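Local coordinates for DUF269-containing protein (PDB 3NJ2) that is of unknown function but belongs to the DUF269 family and is associated with nitrogen fixation in a cyanobacterium, at residues N27-L40 against D145-L157. Numbering follows the deposited sequence.
Sequences NTLLVEQSPFLQSL and DTLEKLNDQGTKL
The ring of F36 lies flat against the backbone of helix 147-167 at G154, whose CA stands 3.6 Å from the ring centroid, a CH-pi contact over the face. L150, N151, G154 and T155 form the hole that takes this knob, and F36 CG, anti to its own N at chi1 177°, carries the ring into it. The ring also touches I96 and L99 of helix 83-104. Cut back to an alanine here, the knob would probably be lost and a gap opened over G154, between the two helices. Beside the ring, L150 CD2 packs on L37 CD2 at 3.8 Å and meets L40 CD2 tip to tip. Farther along, L147 wedges between N27 and V31, its CD1 3.6 Å from N27 CB, while L30 CD2 rests on L147 CB. At the polar edge S34 OG donates to N151 OD1 (2.5 Å), reaching it from above the carbonyl plane. The same hydroxyl oxygen accepts from L37 N at 3.0 Å, a nearly straight N-cap bond, tying the start of helix 35-46 to N151. At the other end, one water donates to both N27 OD1 and E148 OE1. Two consecutive helices, 24-33 and 35-46, thus meet at S34 and both pack on helix 147-167: segment 27-33 runs nearly alongside 147-157 at 21°, and 35-40 crosses it almost at right angles (92°), with F36 as the knob in its hole.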
# COMPACT_ATOMS: atom_id res chain seq x y z
N ASN B 27 27.41 -20.91 -1.86
CA ASN B 27 26.01 -20.48 -1.76
C ASN B 27 25.49 -20.75 -0.35
O ASN B 27 24.78 -19.93 0.24
CB ASN B 27 25.12 -21.22 -2.78
CG ASN B 27 25.40 -20.83 -4.23
OD1 ASN B 27 25.90 -19.73 -4.54
ND2 ASN B 27 25.06 -21.75 -5.14
N THR B 28 25.85 -21.92 0.20
CA THR B 28 25.38 -22.27 1.56
C THR B 28 25.95 -21.27 2.56
O THR B 28 25.24 -20.84 3.48
CB THR B 28 25.72 -23.75 1.92
OG1 THR B 28 25.17 -24.62 0.92
CG2 THR B 28 25.20 -24.15 3.31
N LEU B 29 27.22 -20.92 2.41
CA LEU B 29 27.81 -19.96 3.33
C LEU B 29 27.12 -18.61 3.21
O LEU B 29 26.81 -18.04 4.22
CB LEU B 29 29.32 -19.81 3.13
CG LEU B 29 30.15 -20.74 4.05
CD1 LEU B 29 31.33 -21.23 3.28
CD2 LEU B 29 30.57 -20.13 5.41
N LEU B 30 26.82 -18.17 1.98
CA LEU B 30 26.16 -16.85 1.80
C LEU B 30 24.81 -16.88 2.48
O LEU B 30 24.42 -15.93 3.17
CB LEU B 30 26.10 -16.53 0.26
CG LEU B 30 25.46 -15.18 -0.01
CD1 LEU B 30 26.23 -14.01 0.63
CD2 LEU B 30 25.41 -15.05 -1.53
N VAL B 31 24.05 -17.97 2.30
CA VAL B 31 22.69 -17.99 2.83
C VAL B 31 22.73 -17.97 4.34
O VAL B 31 21.93 -17.34 4.96
CB VAL B 31 21.89 -19.22 2.30
CG1 VAL B 31 20.59 -19.39 3.07
CG2 VAL B 31 21.62 -18.98 0.79
N GLU B 32 23.69 -18.69 4.91
CA GLU B 32 23.69 -18.84 6.38
C GLU B 32 24.38 -17.63 7.09
O GLU B 32 24.10 -17.40 8.28
CB GLU B 32 24.47 -20.14 6.77
CG GLU B 32 23.85 -21.42 6.24
CD GLU B 32 22.52 -21.75 6.86
OE1 GLU B 32 22.25 -21.31 8.00
OE2 GLU B 32 21.73 -22.46 6.17
N GLN B 33 25.28 -16.94 6.39
CA GLN B 33 26.04 -15.80 6.95
C GLN B 33 25.35 -14.43 6.75
O GLN B 33 25.37 -13.57 7.59
CB GLN B 33 27.40 -15.69 6.32
CG GLN B 33 28.47 -16.72 6.82
CD GLN B 33 29.86 -16.28 6.34
OE1 GLN B 33 30.10 -16.18 5.17
NE2 GLN B 33 30.73 -15.97 7.27
N SER B 34 24.78 -14.24 5.56
CA SER B 34 24.18 -12.94 5.32
C SER B 34 23.07 -12.51 6.24
O SER B 34 22.11 -13.22 6.37
CB SER B 34 23.63 -12.93 3.88
OG SER B 34 22.79 -11.77 3.70
N PRO B 35 23.15 -11.33 6.90
CA PRO B 35 22.02 -10.95 7.77
C PRO B 35 20.73 -10.75 6.94
O PRO B 35 19.69 -11.04 7.43
CB PRO B 35 22.49 -9.63 8.40
CG PRO B 35 23.98 -9.84 8.47
CD PRO B 35 24.37 -10.51 7.16
N PHE B 36 20.89 -10.27 5.69
CA PHE B 36 19.72 -10.14 4.82
C PHE B 36 19.08 -11.47 4.48
O PHE B 36 17.90 -11.59 4.68
CB PHE B 36 19.93 -9.26 3.56
CG PHE B 36 18.71 -9.26 2.73
CD1 PHE B 36 17.56 -8.48 3.13
CD2 PHE B 36 18.64 -10.05 1.56
CE1 PHE B 36 16.35 -8.55 2.37
CE2 PHE B 36 17.45 -10.08 0.88
CZ PHE B 36 16.31 -9.37 1.30
N LEU B 37 19.90 -12.40 3.99
CA LEU B 37 19.28 -13.67 3.65
C LEU B 37 18.71 -14.38 4.87
O LEU B 37 17.71 -15.08 4.75
CB LEU B 37 20.28 -14.54 2.85
CG LEU B 37 20.79 -13.99 1.53
CD1 LEU B 37 21.82 -14.88 0.78
CD2 LEU B 37 19.59 -13.66 0.64
N GLN B 38 19.40 -14.26 6.01
CA GLN B 38 18.86 -14.78 7.20
C GLN B 38 17.48 -14.14 7.58
O GLN B 38 16.55 -14.82 8.00
CB GLN B 38 19.90 -14.79 8.31
CG GLN B 38 20.92 -15.94 8.15
CD GLN B 38 20.24 -17.30 8.28
OE1 GLN B 38 19.61 -17.58 9.33
NE2 GLN B 38 20.33 -18.12 7.23
N SER B 39 17.37 -12.84 7.44
CA SER B 39 16.13 -12.16 7.65
C SER B 39 15.08 -12.67 6.71
O SER B 39 14.00 -12.92 7.11
CB SER B 39 16.29 -10.66 7.42
OG SER B 39 15.16 -9.99 7.95
N LEU B 40 15.46 -12.85 5.44
CA LEU B 40 14.47 -13.31 4.46
C LEU B 40 13.99 -14.73 4.80
O LEU B 40 12.77 -15.03 4.77
CB LEU B 40 15.08 -13.27 3.07
CG LEU B 40 14.23 -13.70 1.91
CD1 LEU B 40 12.88 -12.89 1.87
CD2 LEU B 40 14.98 -13.66 0.59
N ASP B 145 18.66 -13.05 -10.58
CA ASP B 145 19.53 -14.01 -11.29
C ASP B 145 20.31 -14.98 -10.44
O ASP B 145 20.54 -16.10 -10.84
CB ASP B 145 20.55 -13.32 -12.20
CG ASP B 145 19.91 -12.43 -13.25
OD1 ASP B 145 18.69 -12.59 -13.55
OD2 ASP B 145 20.67 -11.56 -13.76
N THR B 146 20.75 -14.53 -9.27
CA THR B 146 21.65 -15.30 -8.42
C THR B 146 21.42 -14.89 -6.98
O THR B 146 20.77 -13.88 -6.68
CB THR B 146 23.11 -14.94 -8.61
OG1 THR B 146 23.27 -13.56 -8.29
CG2 THR B 146 23.62 -15.17 -10.07
N LEU B 147 21.86 -15.76 -6.07
CA LEU B 147 21.78 -15.45 -4.64
C LEU B 147 22.47 -14.15 -4.31
O LEU B 147 22.00 -13.38 -3.48
CB LEU B 147 22.43 -16.57 -3.78
CG LEU B 147 21.45 -17.73 -3.63
CD1 LEU B 147 22.40 -18.93 -3.24
CD2 LEU B 147 20.32 -17.40 -2.61
N GLU B 148 23.63 -13.92 -4.94
CA GLU B 148 24.39 -12.66 -4.77
C GLU B 148 23.57 -11.45 -5.12
O GLU B 148 23.61 -10.46 -4.38
CB GLU B 148 25.66 -12.64 -5.62
CG GLU B 148 26.74 -13.53 -5.06
CD GLU B 148 26.59 -15.04 -5.40
OE1 GLU B 148 25.71 -15.49 -6.21
OE2 GLU B 148 27.39 -15.79 -4.78
N LYS B 149 22.85 -11.50 -6.24
CA LYS B 149 22.04 -10.32 -6.64
C LYS B 149 20.87 -10.12 -5.69
O LYS B 149 20.52 -9.00 -5.36
CB LYS B 149 21.54 -10.42 -8.07
CG LYS B 149 22.69 -10.36 -9.10
CD LYS B 149 22.08 -10.12 -10.46
CE LYS B 149 23.15 -10.00 -11.53
NZ LYS B 149 24.15 -8.99 -11.02
N LEU B 150 20.27 -11.23 -5.25
CA LEU B 150 19.20 -11.12 -4.19
C LEU B 150 19.78 -10.46 -2.91
O LEU B 150 19.15 -9.53 -2.34
CB LEU B 150 18.75 -12.57 -3.88
CG LEU B 150 17.81 -12.69 -2.64
CD1 LEU B 150 16.51 -11.91 -2.81
CD2 LEU B 150 17.46 -14.14 -2.41
N ASN B 151 20.92 -10.95 -2.47
CA ASN B 151 21.44 -10.51 -1.22
C ASN B 151 21.84 -9.02 -1.34
O ASN B 151 21.54 -8.22 -0.47
CB ASN B 151 22.67 -11.32 -0.84
CG ASN B 151 23.24 -10.82 0.41
OD1 ASN B 151 22.52 -10.75 1.40
ND2 ASN B 151 24.54 -10.49 0.42
N ASP B 152 22.46 -8.68 -2.48
CA ASP B 152 22.96 -7.32 -2.60
C ASP B 152 21.79 -6.34 -2.73
O ASP B 152 21.81 -5.23 -2.12
CB ASP B 152 23.84 -7.16 -3.83
CG ASP B 152 25.19 -7.92 -3.74
OD1 ASP B 152 25.62 -8.37 -2.64
OD2 ASP B 152 25.81 -8.09 -4.82
N GLN B 153 20.74 -6.68 -3.51
CA GLN B 153 19.62 -5.76 -3.60
C GLN B 153 18.84 -5.61 -2.31
O GLN B 153 18.51 -4.47 -1.94
CB GLN B 153 18.67 -6.14 -4.72
CG GLN B 153 19.39 -6.07 -6.00
CD GLN B 153 18.60 -6.51 -7.19
OE1 GLN B 153 17.34 -6.42 -7.21
NE2 GLN B 153 19.32 -7.03 -8.20
N GLY B 154 18.59 -6.70 -1.58
CA GLY B 154 17.87 -6.54 -0.28
C GLY B 154 18.72 -5.76 0.75
O GLY B 154 18.19 -4.86 1.51
N THR B 155 20.02 -6.03 0.75
CA THR B 155 20.96 -5.31 1.65
C THR B 155 21.00 -3.80 1.35
O THR B 155 20.81 -2.97 2.25
CB THR B 155 22.36 -5.93 1.64
OG1 THR B 155 22.28 -7.28 2.10
CG2 THR B 155 23.30 -5.22 2.59
N LYS B 156 21.15 -3.50 0.07
CA LYS B 156 21.11 -2.06 -0.34
C LYS B 156 19.83 -1.37 0.07
O LYS B 156 19.88 -0.21 0.60
CB LYS B 156 21.31 -1.97 -1.81
CG LYS B 156 21.54 -0.52 -2.33
CD LYS B 156 21.93 -0.62 -3.81
CE LYS B 156 20.81 -0.26 -4.78
NZ LYS B 156 21.32 -0.08 -6.23
N LEU B 157 18.65 -1.98 -0.15
CA LEU B 157 17.45 -1.30 0.26
C LEU B 157 17.34 -1.13 1.76
O LEU B 157 16.85 -0.12 2.19
CB LEU B 157 16.18 -2.06 -0.28
CG LEU B 157 16.02 -2.00 -1.78
CD1 LEU B 157 14.99 -3.01 -2.28
CD2 LEU B 157 15.62 -0.51 -2.15
O HOH W 1 25.21 -18.02 -6.42